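Local coordinates for protein Uly1 (Catenovulum maritimum, PDB 7DRQ) that cleaves ulvan, the sulfated polysaccharide of green algae, as a lyase of polysaccharide lyase family 24 built on a calcium-binding beta-propeller, at residues 15-20 against 105-110; 36-41 against 93-98; 111-116 against 122-127; 126-131 against 216-221; 135-138 against 142-145. All coordinates share one frame; numbering follows the deposited sequence.

How the interactions relate
The five contacts lie along the same region of a beta-propeller. Interaction 2 is nested inside the loop closed by interaction 1, their centres about 6 Å apart, and together they contribute the short parallel pair of strands 39-40 and 104-105. Interaction 3 follows as the hairpin 111-115/122-126 of a blade. Its second strand runs into interaction 4, its centre about 13 Å away, which shares Tyr126 and Asp127 and reaches strand 214-220 of the next sheet. Interaction 5 is nested in the chain closed by interaction 4, on the long loop before strand 150-152. Asp127 links the first four, bonding Asn109, His93, His95 and Thr96, so loops preceding the hairpin are joined to the loop that follows it.

Interaction 1 of 5, residues 15-20 against 105-110; sequences LFFDGV and GETHNT
Gly105 presses its CA onto the ring of Phe17, 3.4 Å from the centroid and 13° off the ring normal, a CH-pi contact. It brings the loop after strand 3-15 against the loop leading into the hairpin 111-115/122-126 of this beta-propeller. Phe17 leaves its backbone toward the other segment, and with CG anti to the carbonyl carbon (chi1 -52°) the ring lies with one face over Gly105. Having no side chain, Gly105 lets the aromatic face come down directly over the backbone. At the ring's edge, close to its plane, the methyl CG2 of Thr107 approaches Phe17 CE2 to 3.8 Å, while Glu106 N lies 3.6 Å from the same CE2 in an oblique position. That amide is already used: it bonds to His95 NE2. The hydroxyl of Thr107 turns to Gly43 N, so its methyl is the branch offered to Phe17.

Farther out, a type I turn from Glu106 to Asn109 shapes this loop, closed by Asn109 N to Glu106 O at 3.1 Å. Inside it Glu106 OE1 takes two bonds from His108, the backbone N at 3.0 Å and ND1, both from one face of the carboxylate plane. Glu106 OE2 bonds His129 ND1, which pins down the other end of the same carboxylate. The imidazole of His108 points its ND1 in the ring plane at Glu106 OE1, at 2.7 Å.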
# COMPACT_ATOMS: atom_id res chain seq x y z
N LEU A 15 -5.55 13.66 10.47
CA LEU A 15 -5.17 13.04 11.74
C LEU A 15 -3.68 12.72 11.79
O LEU A 15 -3.11 12.21 10.82
CB LEU A 15 -5.99 11.78 11.97
CG LEU A 15 -5.63 10.95 13.22
CD1 LEU A 15 -5.90 11.77 14.49
CD2 LEU A 15 -6.40 9.63 13.26
N PHE A 16 -3.06 13.01 12.93
CA PHE A 16 -1.66 12.70 13.16
C PHE A 16 -1.51 12.21 14.59
O PHE A 16 -2.17 12.71 15.50
CB PHE A 16 -0.78 13.93 12.93
CG PHE A 16 0.68 13.67 13.03
CD1 PHE A 16 1.39 13.19 11.94
CD2 PHE A 16 1.36 13.93 14.21
CE1 PHE A 16 2.76 12.96 12.04
CE2 PHE A 16 2.72 13.70 14.32
CZ PHE A 16 3.43 13.21 13.23
N PHE A 17 -0.64 11.22 14.79
CA PHE A 17 -0.42 10.64 16.11
C PHE A 17 0.71 11.42 16.78
O PHE A 17 1.89 11.13 16.57
CB PHE A 17 -0.11 9.15 15.99
CG PHE A 17 -1.12 8.40 15.18
CD1 PHE A 17 -2.47 8.70 15.28
CD2 PHE A 17 -0.73 7.38 14.32
CE1 PHE A 17 -3.41 7.99 14.53
CE2 PHE A 17 -1.67 6.67 13.57
CZ PHE A 17 -3.01 6.99 13.68
N ASP A 18 0.34 12.41 17.59
CA ASP A 18 1.30 13.36 18.15
C ASP A 18 1.91 12.90 19.47
O ASP A 18 2.63 13.68 20.10
CB ASP A 18 0.63 14.72 18.33
CG ASP A 18 -0.46 14.71 19.39
OD1 ASP A 18 -1.19 13.70 19.52
OD2 ASP A 18 -0.58 15.73 20.09
N GLY A 19 1.63 11.67 19.89
CA GLY A 19 2.18 11.14 21.13
C GLY A 19 3.48 10.40 20.94
O GLY A 19 4.30 10.79 20.10
N VAL A 20 3.69 9.32 21.70
CA VAL A 20 4.94 8.57 21.65
C VAL A 20 4.67 7.14 21.20
O VAL A 20 3.53 6.65 21.19
CB VAL A 20 5.69 8.59 22.99
CG1 VAL A 20 5.94 10.01 23.44
CG2 VAL A 20 4.93 7.79 24.06
N GLY A 105 -2.63 4.93 17.85
CA GLY A 105 -2.72 5.00 16.40
C GLY A 105 -2.04 3.81 15.73
O GLY A 105 -1.00 3.32 16.17
N GLU A 106 -2.63 3.36 14.62
CA GLU A 106 -2.25 2.10 14.01
C GLU A 106 -2.10 2.32 12.50
O GLU A 106 -3.08 2.31 11.76
CB GLU A 106 -3.30 1.04 14.38
CG GLU A 106 -3.41 -0.22 13.56
CD GLU A 106 -2.15 -1.07 13.49
OE1 GLU A 106 -1.19 -0.61 12.87
OE2 GLU A 106 -2.16 -2.23 13.98
N THR A 107 -0.86 2.55 12.04
CA THR A 107 -0.65 2.93 10.64
C THR A 107 -0.80 1.77 9.66
O THR A 107 -0.73 2.01 8.45
CB THR A 107 0.71 3.62 10.44
OG1 THR A 107 1.76 2.85 11.06
CG2 THR A 107 0.70 5.05 11.02
N HIS A 108 -0.99 0.53 10.12
CA HIS A 108 -1.41 -0.50 9.17
C HIS A 108 -2.77 -0.18 8.59
O HIS A 108 -3.09 -0.61 7.47
CB HIS A 108 -1.49 -1.88 9.84
CG HIS A 108 -0.16 -2.45 10.22
ND1 HIS A 108 0.45 -2.16 11.43
CD2 HIS A 108 0.67 -3.30 9.58
CE1 HIS A 108 1.60 -2.81 11.50
NE2 HIS A 108 1.75 -3.51 10.39
N ASN A 109 -3.60 0.51 9.35
CA ASN A 109 -5.05 0.55 9.13
C ASN A 109 -5.45 1.67 8.19
O ASN A 109 -6.30 2.50 8.50
CB ASN A 109 -5.76 0.69 10.47
CG ASN A 109 -5.70 -0.57 11.30
OD1 ASN A 109 -4.78 -1.38 11.15
ND2 ASN A 109 -6.67 -0.74 12.20
N THR A 110 -4.83 1.68 7.01
CA THR A 110 -5.05 2.74 6.04
C THR A 110 -6.43 2.63 5.39
O THR A 110 -7.16 1.65 5.54
CB THR A 110 -3.95 2.68 4.97
OG1 THR A 110 -3.96 1.36 4.38
CG2 THR A 110 -2.61 2.96 5.59

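Interaction 2 of 5, residues 36-41 against 93-98; sequences QKYNYA and HQHTGF
This is a small buried contact, made at two separate points, between the segment around strand 39-40 and the loop that follows strand 93-94. At the first, the phenol oxygen of Tyr38 comes to the edge of the His95 imidazole, near its plane, with Tyr38 OH 3.3 Å from His95 CD2. The two side chains cross obliquely, and each leaves its backbone with CG anti to N (chi1 -155° for Tyr38 and -180° for His95), an extended departure that brings the phenol oxygen to the imidazole edge. His95 has little freedom to turn: ND1 bonds Asp127 OD1, NE2 is also engaged by a backbone N-H, and Gly97 N sits 3.4 Å above the centre of one ring face. With both nitrogens engaged, the carbon CD2 is the ring atom that meets Tyr38.

The second point is apolar. Ala41 CB touches Phe98 CD1 at 3.8 Å, approaching the ring at a slant, and Val104 packs on both side chains. Phe98 also lies on helix 24-29, against Val24, Ala27 and Arg28, so the alanine methyl joins a patch that includes a helix. At the start of its segment, Gln36 NE2 bonds Lys37 O at 3.0 Å, with the oxygen close to the amide plane.

The backbone of Asn39 and Ala41 bonds Gly105. His95 lies about 10 Å, side chain to side chain, from the calcium-binding Lys185. The contact joins loops between strands with the short parallel pair 39-40/104-105 and helix 24-29, in a protein of the beta-propeller clan.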
# COMPACT_ATOMS: atom_id res chain seq x y z
N GLN A 36 -4.62 12.73 27.02
CA GLN A 36 -3.38 12.17 26.51
C GLN A 36 -3.12 12.62 25.08
O GLN A 36 -4.04 12.87 24.30
CB GLN A 36 -3.40 10.63 26.56
CG GLN A 36 -4.32 9.99 25.51
CD GLN A 36 -4.16 8.48 25.41
OE1 GLN A 36 -4.67 7.73 26.25
NE2 GLN A 36 -3.44 8.02 24.39
N LYS A 37 -1.84 12.71 24.73
CA LYS A 37 -1.47 12.81 23.32
C LYS A 37 -1.80 11.49 22.62
O LYS A 37 -2.03 10.45 23.25
CB LYS A 37 0.01 13.14 23.18
CG LYS A 37 0.39 14.52 23.70
CD LYS A 37 1.87 14.82 23.48
CE LYS A 37 2.36 15.91 24.43
NZ LYS A 37 2.69 15.35 25.78
N TYR A 38 -1.84 11.55 21.29
CA TYR A 38 -2.25 10.38 20.49
C TYR A 38 -1.03 9.50 20.27
O TYR A 38 -0.26 9.70 19.33
CB TYR A 38 -2.89 10.82 19.18
CG TYR A 38 -3.86 9.83 18.57
CD1 TYR A 38 -3.78 8.47 18.86
CD2 TYR A 38 -4.84 10.25 17.69
CE1 TYR A 38 -4.67 7.55 18.28
CE2 TYR A 38 -5.72 9.37 17.12
CZ TYR A 38 -5.64 8.02 17.41
OH TYR A 38 -6.54 7.17 16.82
N ASN A 39 -0.86 8.50 21.13
CA ASN A 39 0.25 7.58 21.00
C ASN A 39 0.02 6.65 19.81
O ASN A 39 -1.02 6.70 19.14
CB ASN A 39 0.44 6.81 22.31
CG ASN A 39 0.67 7.74 23.47
OD1 ASN A 39 1.47 8.67 23.38
ND2 ASN A 39 -0.04 7.51 24.57
N TYR A 40 1.00 5.78 19.54
CA TYR A 40 0.94 4.99 18.32
C TYR A 40 1.82 3.75 18.47
O TYR A 40 2.80 3.74 19.22
CB TYR A 40 1.37 5.82 17.10
CG TYR A 40 2.76 6.40 17.20
CD1 TYR A 40 2.98 7.64 17.79
CD2 TYR A 40 3.86 5.70 16.70
CE1 TYR A 40 4.26 8.18 17.88
CE2 TYR A 40 5.15 6.23 16.78
CZ TYR A 40 5.34 7.47 17.38
OH TYR A 40 6.61 8.00 17.47
N ALA A 41 1.46 2.71 17.73
CA ALA A 41 2.14 1.42 17.83
C ALA A 41 3.19 1.21 16.74
O ALA A 41 4.15 0.47 16.95
CB ALA A 41 1.12 0.28 17.77
N HIS A 93 -17.55 5.71 10.19
CA HIS A 93 -16.53 4.92 10.87
C HIS A 93 -15.39 5.80 11.38
O HIS A 93 -14.93 6.71 10.69
CB HIS A 93 -15.95 3.87 9.94
CG HIS A 93 -14.99 2.95 10.63
ND1 HIS A 93 -15.40 1.96 11.49
CD2 HIS A 93 -13.63 2.88 10.60
CE1 HIS A 93 -14.35 1.31 11.95
NE2 HIS A 93 -13.26 1.85 11.43
N GLN A 94 -14.88 5.47 12.57
CA GLN A 94 -13.74 6.15 13.16
C GLN A 94 -12.62 5.15 13.37
O GLN A 94 -12.87 4.00 13.71
CB GLN A 94 -14.09 6.80 14.51
CG GLN A 94 -15.20 7.85 14.44
CD GLN A 94 -15.87 8.07 15.78
OE1 GLN A 94 -16.72 7.28 16.19
NE2 GLN A 94 -15.46 9.13 16.47
N HIS A 95 -11.37 5.60 13.14
CA HIS A 95 -10.20 4.75 13.34
C HIS A 95 -10.28 4.04 14.69
O HIS A 95 -10.44 4.69 15.73
CB HIS A 95 -8.94 5.62 13.26
CG HIS A 95 -7.65 4.88 13.45
ND1 HIS A 95 -7.36 3.70 12.78
CD2 HIS A 95 -6.57 5.16 14.21
CE1 HIS A 95 -6.15 3.29 13.14
NE2 HIS A 95 -5.65 4.15 14.01
N THR A 96 -10.18 2.70 14.68
CA THR A 96 -10.29 1.93 15.91
C THR A 96 -8.93 1.65 16.54
O THR A 96 -8.87 0.96 17.56
CB THR A 96 -11.06 0.62 15.66
OG1 THR A 96 -10.42 -0.15 14.63
CG2 THR A 96 -12.49 0.93 15.24
N GLY A 97 -7.85 2.18 15.98
CA GLY A 97 -6.56 2.12 16.64
C GLY A 97 -5.98 0.72 16.65
O GLY A 97 -6.21 -0.10 15.75
N PHE A 98 -5.22 0.44 17.71
CA PHE A 98 -4.60 -0.87 17.86
C PHE A 98 -5.61 -1.83 18.49
O PHE A 98 -5.91 -1.72 19.68
CB PHE A 98 -3.33 -0.80 18.70
CG PHE A 98 -2.57 -2.10 18.73
CD1 PHE A 98 -1.65 -2.39 17.73
CD2 PHE A 98 -2.80 -3.04 19.72
CE1 PHE A 98 -0.95 -3.59 17.73
CE2 PHE A 98 -2.11 -4.25 19.73
CZ PHE A 98 -1.19 -4.52 18.74

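Interaction 3 of 5, residues 111-116 against 122-127; sequences IAVAIS and IHLLYD
Ile115 sets CG1 beside its backbone N (chi1 -50°) and bends again at chi2 -62°, which swings CD1 over to Ile122 CG1 at 3.7 Å. At the far end Tyr126 holds CG between its backbone N and carbonyl carbon (chi1 44°), so its ring leads away while CB meets Ile111 CG1 at 3.7 Å. These pairs bracket an antiparallel beta hairpin, strands 111-115 and 122-126, within a propeller blade that strand 150-152 extends. Between them Val113 and Leu124 lie side by side, pointing the same way, with Val113 CB 3.8 Å from Leu124 CD2. Ile111, Val113, Ile115, Ile122, Leu124 and Tyr126 thus form one apolar face, which packs on strands 59-65 and 73-80 of the preceding sheet. On the other face Ala112, Ala114 and Leu125 meet strand 201-208, all three on Phe206.

Four backbone bonds hold the register, two at each hydrogen-bonded pair, Ala112 with Leu125 and Ala114 with His123. Reaching out of the hairpin, the Tyr126 hydroxyl bonds Ser151 OG; the nearest atoms of its side chain and that of Lys185, a calcium ligand, are about 3 Å apart. The imidazole of His123 is fixed at both nitrogens, ND1 to Tyr150 OH and NE2 to Thr121 OG1. Its edge lies beside Ala114 O, with His123 CD2 3.9 Å away, while that same oxygen takes the His123 N-H, N to O 2.8 Å.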
# COMPACT_ATOMS: atom_id res chain seq x y z
N ILE A 111 -6.77 3.68 4.64
CA ILE A 111 -7.99 3.73 3.83
C ILE A 111 -7.58 3.67 2.37
O ILE A 111 -7.04 4.64 1.83
CB ILE A 111 -8.81 4.99 4.09
CG1 ILE A 111 -9.00 5.24 5.60
CG2 ILE A 111 -10.14 4.92 3.33
CD1 ILE A 111 -9.18 6.75 5.92
N ALA A 112 -7.86 2.54 1.71
CA ALA A 112 -7.58 2.40 0.29
C ALA A 112 -8.81 2.79 -0.52
O ALA A 112 -9.94 2.54 -0.10
CB ALA A 112 -7.18 0.96 -0.04
N VAL A 113 -8.57 3.42 -1.67
CA VAL A 113 -9.65 3.86 -2.54
C VAL A 113 -9.38 3.38 -3.96
O VAL A 113 -8.23 3.31 -4.40
CB VAL A 113 -9.84 5.40 -2.50
CG1 VAL A 113 -8.55 6.12 -2.97
CG2 VAL A 113 -11.05 5.83 -3.33
N ALA A 114 -10.45 3.03 -4.67
CA ALA A 114 -10.37 2.75 -6.10
C ALA A 114 -11.66 3.18 -6.79
O ALA A 114 -12.74 3.18 -6.19
CB ALA A 114 -10.13 1.26 -6.38
N ILE A 115 -11.53 3.52 -8.07
CA ILE A 115 -12.66 3.74 -8.97
C ILE A 115 -12.67 2.61 -10.00
O ILE A 115 -11.62 2.26 -10.55
CB ILE A 115 -12.54 5.11 -9.67
CG1 ILE A 115 -12.28 6.23 -8.66
CG2 ILE A 115 -13.79 5.39 -10.50
CD1 ILE A 115 -13.36 6.40 -7.65
N SER A 116 -13.85 2.03 -10.26
CA SER A 116 -13.99 1.18 -11.45
C SER A 116 -14.16 2.07 -12.68
O SER A 116 -15.12 2.83 -12.75
CB SER A 116 -15.19 0.26 -11.36
OG SER A 116 -15.39 -0.37 -12.64
N ILE A 122 -17.25 3.57 -6.68
CA ILE A 122 -16.15 3.92 -5.78
C ILE A 122 -16.04 2.82 -4.74
O ILE A 122 -17.05 2.38 -4.19
CB ILE A 122 -16.41 5.27 -5.10
CG1 ILE A 122 -16.71 6.35 -6.15
CG2 ILE A 122 -15.22 5.65 -4.17
CD1 ILE A 122 -17.33 7.61 -5.55
N HIS A 123 -14.81 2.41 -4.45
CA HIS A 123 -14.57 1.34 -3.48
C HIS A 123 -13.59 1.81 -2.42
O HIS A 123 -12.56 2.41 -2.74
CB HIS A 123 -14.04 0.11 -4.20
CG HIS A 123 -14.94 -0.32 -5.32
ND1 HIS A 123 -15.95 -1.23 -5.13
CD2 HIS A 123 -15.04 0.11 -6.60
CE1 HIS A 123 -16.62 -1.38 -6.26
NE2 HIS A 123 -16.08 -0.58 -7.17
N LEU A 124 -13.93 1.53 -1.16
CA LEU A 124 -13.12 1.90 -0.00
C LEU A 124 -12.90 0.68 0.89
O LEU A 124 -13.86 -0.03 1.21
CB LEU A 124 -13.78 3.00 0.82
CG LEU A 124 -13.98 4.33 0.09
CD1 LEU A 124 -14.99 5.17 0.83
CD2 LEU A 124 -12.63 5.05 -0.00
N LEU A 125 -11.66 0.47 1.31
CA LEU A 125 -11.31 -0.56 2.28
C LEU A 125 -10.51 0.08 3.39
O LEU A 125 -9.54 0.79 3.11
CB LEU A 125 -10.50 -1.67 1.60
CG LEU A 125 -11.33 -2.55 0.67
CD1 LEU A 125 -10.41 -3.36 -0.22
CD2 LEU A 125 -12.26 -3.48 1.46
N TYR A 126 -10.89 -0.14 4.64
CA TYR A 126 -10.21 0.65 5.65
C TYR A 126 -10.16 -0.02 7.02
O TYR A 126 -10.99 -0.86 7.37
CB TYR A 126 -10.87 2.02 5.80
CG TYR A 126 -12.39 2.07 5.84
CD1 TYR A 126 -13.08 1.95 7.05
CD2 TYR A 126 -13.12 2.34 4.69
CE1 TYR A 126 -14.47 2.05 7.10
CE2 TYR A 126 -14.51 2.45 4.72
CZ TYR A 126 -15.18 2.30 5.93
OH TYR A 126 -16.56 2.42 5.96
N ASP A 127 -9.15 0.41 7.79
CA ASP A 127 -9.07 0.18 9.23
C ASP A 127 -8.97 -1.30 9.56
O ASP A 127 -9.69 -1.81 10.42
CB ASP A 127 -10.24 0.83 9.97
CG ASP A 127 -9.86 1.24 11.38
OD1 ASP A 127 -8.65 1.34 11.67
OD2 ASP A 127 -10.77 1.46 12.21

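Interaction 4 of 5, residues 126-131 against 216-221; sequences YDMHAY and LHMRQG
Two methionines, both selenomethionine in the crystal, join neighbouring blades here: Met128, just after strand 122-126, meets Met218 on strand 214-220. Their terminal methyls touch, Met128 CE to Met218 CE at 3.8 Å. The CE of Met218 also comes within 4.0 Å of the selenium of Met128. Each chain runs straight through chi2 and then turns at chi3 (-100° in Met128, 72° in Met218), and the two side chains cross at about a right angle. The methionine ends meet by van der Waals contact, and no hydrogen bond crosses between the segments. Phe148 lies against Met128 as well.

In the propeller Met218 belongs to the four-stranded sheet 201-245, while Met128 follows directly on strand 122-126 of the sheet 111-115/122-126/150-152, which comes before it in the chain. Leu125 also packs on Leu216, carrying the apolar seam between the sheets onward. Farther along, Ala130 CB stands 4.1 Å from Gly221 O, where both chains turn corners. The backbone of Ala130 bonds Leu201 and that of Tyr131 bonds Arg200, fastening the 126-131 segment to the start of strand 201-208.

Within that segment the Tyr131 ring has His129 N 3.3 Å above one face, offset toward the rim, and Asp127 O at its edge in the plane. Its hydroxyl bonds Asn109 ND2, while His129 stacks on the ring of His108.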
# COMPACT_ATOMS: atom_id res chain seq x y z
N TYR A 126 -10.89 -0.14 4.64
CA TYR A 126 -10.21 0.65 5.65
C TYR A 126 -10.16 -0.02 7.02
O TYR A 126 -10.99 -0.86 7.37
CB TYR A 126 -10.87 2.02 5.80
CG TYR A 126 -12.39 2.07 5.84
CD1 TYR A 126 -13.08 1.95 7.05
CD2 TYR A 126 -13.12 2.34 4.69
CE1 TYR A 126 -14.47 2.05 7.10
CE2 TYR A 126 -14.51 2.45 4.72
CZ TYR A 126 -15.18 2.30 5.93
OH TYR A 126 -16.56 2.42 5.96
N ASP A 127 -9.15 0.41 7.79
CA ASP A 127 -9.07 0.18 9.23
C ASP A 127 -8.97 -1.30 9.56
O ASP A 127 -9.69 -1.81 10.42
CB ASP A 127 -10.24 0.83 9.97
CG ASP A 127 -9.86 1.24 11.38
OD1 ASP A 127 -8.65 1.34 11.67
OD2 ASP A 127 -10.77 1.46 12.21
N MSE A 128 -8.07 -1.99 8.86
CA MSE A 128 -7.88 -3.44 9.00
C MSE A 128 -6.44 -3.82 9.29
O MSE A 128 -5.52 -3.37 8.61
CB MSE A 128 -8.33 -4.13 7.72
CG MSE A 128 -9.78 -3.94 7.40
SE MSE A 128 -10.26 -5.09 5.94
CE MSE A 128 -10.21 -3.77 4.49
N HIS A 129 -6.24 -4.66 10.30
CA HIS A 129 -4.93 -5.28 10.51
C HIS A 129 -5.16 -6.73 10.96
O HIS A 129 -5.01 -7.07 12.13
CB HIS A 129 -4.07 -4.51 11.51
CG HIS A 129 -2.66 -5.01 11.59
ND1 HIS A 129 -1.71 -4.43 12.40
CD2 HIS A 129 -2.03 -6.02 10.94
CE1 HIS A 129 -0.56 -5.08 12.27
NE2 HIS A 129 -0.73 -6.05 11.39
N ALA A 130 -5.53 -7.58 9.99
CA ALA A 130 -5.68 -9.02 10.21
C ALA A 130 -6.70 -9.33 11.30
O ALA A 130 -6.51 -10.24 12.12
CB ALA A 130 -4.33 -9.66 10.53
N TYR A 131 -7.81 -8.59 11.32
CA TYR A 131 -8.80 -8.85 12.35
C TYR A 131 -9.66 -10.05 11.95
O TYR A 131 -9.75 -10.43 10.78
CB TYR A 131 -9.67 -7.62 12.60
CG TYR A 131 -8.83 -6.41 13.00
CD1 TYR A 131 -7.78 -6.55 13.89
CD2 TYR A 131 -9.09 -5.16 12.48
CE1 TYR A 131 -7.00 -5.45 14.26
CE2 TYR A 131 -8.32 -4.06 12.83
CZ TYR A 131 -7.27 -4.21 13.72
OH TYR A 131 -6.51 -3.12 14.07
N LEU A 216 -7.99 -6.08 -6.65
CA LEU A 216 -7.57 -5.79 -5.29
C LEU A 216 -6.67 -6.91 -4.81
O LEU A 216 -6.92 -8.07 -5.12
CB LEU A 216 -8.76 -5.65 -4.36
CG LEU A 216 -8.37 -5.74 -2.89
CD1 LEU A 216 -7.79 -4.38 -2.36
CD2 LEU A 216 -9.49 -6.24 -2.04
N HIS A 217 -5.60 -6.58 -4.08
CA HIS A 217 -4.89 -7.62 -3.35
C HIS A 217 -4.67 -7.21 -1.90
O HIS A 217 -4.60 -6.03 -1.57
CB HIS A 217 -3.55 -8.02 -4.02
CG HIS A 217 -2.43 -7.04 -3.87
ND1 HIS A 217 -2.50 -5.74 -4.33
CD2 HIS A 217 -1.17 -7.19 -3.39
CE1 HIS A 217 -1.35 -5.12 -4.10
NE2 HIS A 217 -0.53 -5.99 -3.53
N MSE A 218 -4.60 -8.22 -1.03
CA MSE A 218 -4.37 -8.05 0.39
C MSE A 218 -3.49 -9.19 0.87
O MSE A 218 -3.33 -10.21 0.18
CB MSE A 218 -5.68 -8.00 1.19
CG MSE A 218 -6.63 -6.87 0.77
SE MSE A 218 -8.15 -6.68 1.98
CE MSE A 218 -7.21 -5.93 3.49
N ARG A 219 -2.92 -9.03 2.05
CA ARG A 219 -2.16 -10.08 2.69
C ARG A 219 -3.06 -10.78 3.69
O ARG A 219 -3.83 -10.13 4.41
CB ARG A 219 -0.92 -9.53 3.40
CG ARG A 219 0.11 -8.97 2.46
CD ARG A 219 1.37 -8.54 3.20
NE ARG A 219 2.11 -7.55 2.42
CZ ARG A 219 3.17 -6.89 2.87
NH1 ARG A 219 3.61 -7.10 4.11
NH2 ARG A 219 3.78 -6.02 2.09
N GLN A 220 -3.02 -12.10 3.69
CA GLN A 220 -3.83 -12.88 4.62
C GLN A 220 -2.92 -13.71 5.51
O GLN A 220 -1.96 -14.32 5.03
CB GLN A 220 -4.80 -13.80 3.89
CG GLN A 220 -5.86 -14.37 4.84
CD GLN A 220 -6.95 -15.15 4.12
OE1 GLN A 220 -6.70 -15.78 3.11
NE2 GLN A 220 -8.16 -15.10 4.66
N GLY A 221 -3.24 -13.74 6.80
CA GLY A 221 -2.52 -14.60 7.72
C GLY A 221 -1.66 -13.82 8.69
O GLY A 221 -2.07 -12.77 9.20

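Interaction 5 of 5, residues 135-138 against 142-145; sequences TDTG and DIRK
Ile143 packs on Thr135 and Thr137 within the long loop between strands 122-126 and 150-152, where two Asx turns shape the chain. Its CG2 does most of the touching: it lies 3.6 Å from Thr135 O and 3.8 Å from Thr135 CB. The methyl CG2 of Thr137 comes up obliquely to the same Ile143 CG2, at 4.0 Å. Ile143 keeps CG1 anti to its backbone N (chi1 -158°), which places CG2 between the backbone N and the carbonyl carbon, facing the threonines. The threonine hydroxyls look elsewhere, OG1 of Thr137 bonding Gly141 O and OG1 of Thr135 bonding Arg132 N, and so the hydrocarbon parts make the contact.

In 135-138, Asp136 OD1 accepts from Gly138 N, the first Asx turn. In 142-145, Asp142 OD1 takes Arg144 N from one face of the carboxylate plane and Arg144 NE at 2.9 Å from the opposite face. Arg144 NH2 meets Asp142 OD2 in a salt bridge of 2.9 Å, so the guanidinium grips the carboxylate side-on with one nitrogen for each oxygen.

The centre of the contact is about 25 Å from that of the chain, near its periphery, and the nearest atom of the Ile143 side chain is about 10 Å from a bound calcium ion. Ile143 CD1 rests on Tyr131 CB at 3.8 Å, and Arg149, just before strand 150-152, lies against it too.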
# COMPACT_ATOMS: atom_id res chain seq x y z
N THR A 135 -11.35 -11.47 17.32
CA THR A 135 -10.38 -10.47 17.74
C THR A 135 -10.82 -9.86 19.07
O THR A 135 -12.00 -9.53 19.25
CB THR A 135 -10.22 -9.39 16.67
OG1 THR A 135 -9.49 -9.92 15.55
CG2 THR A 135 -9.49 -8.16 17.20
N ASP A 136 -9.88 -9.74 20.00
CA ASP A 136 -10.18 -9.27 21.35
C ASP A 136 -9.96 -7.76 21.39
O ASP A 136 -8.81 -7.30 21.43
CB ASP A 136 -9.32 -9.99 22.38
CG ASP A 136 -9.58 -9.53 23.81
OD1 ASP A 136 -10.49 -8.71 24.03
OD2 ASP A 136 -8.87 -10.00 24.73
N THR A 137 -11.04 -7.00 21.38
CA THR A 137 -10.90 -5.55 21.38
C THR A 137 -10.69 -4.97 22.77
O THR A 137 -10.68 -3.74 22.90
CB THR A 137 -12.11 -4.88 20.73
OG1 THR A 137 -13.25 -5.04 21.59
CG2 THR A 137 -12.40 -5.48 19.36
N GLY A 138 -10.54 -5.81 23.79
CA GLY A 138 -10.35 -5.31 25.14
C GLY A 138 -11.48 -4.46 25.65
O GLY A 138 -11.25 -3.52 26.41
N ASP A 142 -17.65 -4.23 19.39
CA ASP A 142 -17.94 -5.61 19.00
C ASP A 142 -17.53 -5.78 17.55
O ASP A 142 -18.14 -5.20 16.65
CB ASP A 142 -19.42 -5.91 19.22
CG ASP A 142 -19.84 -7.27 18.71
OD1 ASP A 142 -18.99 -8.08 18.30
OD2 ASP A 142 -21.06 -7.53 18.73
N ILE A 143 -16.49 -6.58 17.31
CA ILE A 143 -15.92 -6.74 15.97
C ILE A 143 -16.37 -8.04 15.31
O ILE A 143 -15.90 -8.36 14.21
CB ILE A 143 -14.38 -6.64 16.02
CG1 ILE A 143 -13.80 -6.25 14.66
CG2 ILE A 143 -13.76 -7.95 16.52
CD1 ILE A 143 -12.30 -5.97 14.72
N ARG A 144 -17.30 -8.77 15.92
CA ARG A 144 -17.63 -10.10 15.42
C ARG A 144 -18.16 -10.07 13.99
O ARG A 144 -17.89 -10.99 13.21
CB ARG A 144 -18.64 -10.76 16.35
CG ARG A 144 -18.03 -11.15 17.69
CD ARG A 144 -19.08 -11.69 18.64
NE ARG A 144 -20.00 -10.65 19.08
CZ ARG A 144 -21.11 -10.88 19.78
NH1 ARG A 144 -21.44 -12.12 20.11
NH2 ARG A 144 -21.89 -9.87 20.14
N LYS A 145 -18.90 -9.02 13.62
CA LYS A 145 -19.40 -8.81 12.26
C LYS A 145 -18.83 -7.54 11.65
O LYS A 145 -19.48 -6.85 10.86
CB LYS A 145 -20.93 -8.78 12.25
CG LYS A 145 -21.56 -10.04 12.82
CD LYS A 145 -21.16 -11.28 12.03
CE LYS A 145 -21.90 -12.53 12.53
NZ LYS A 145 -21.43 -13.75 11.81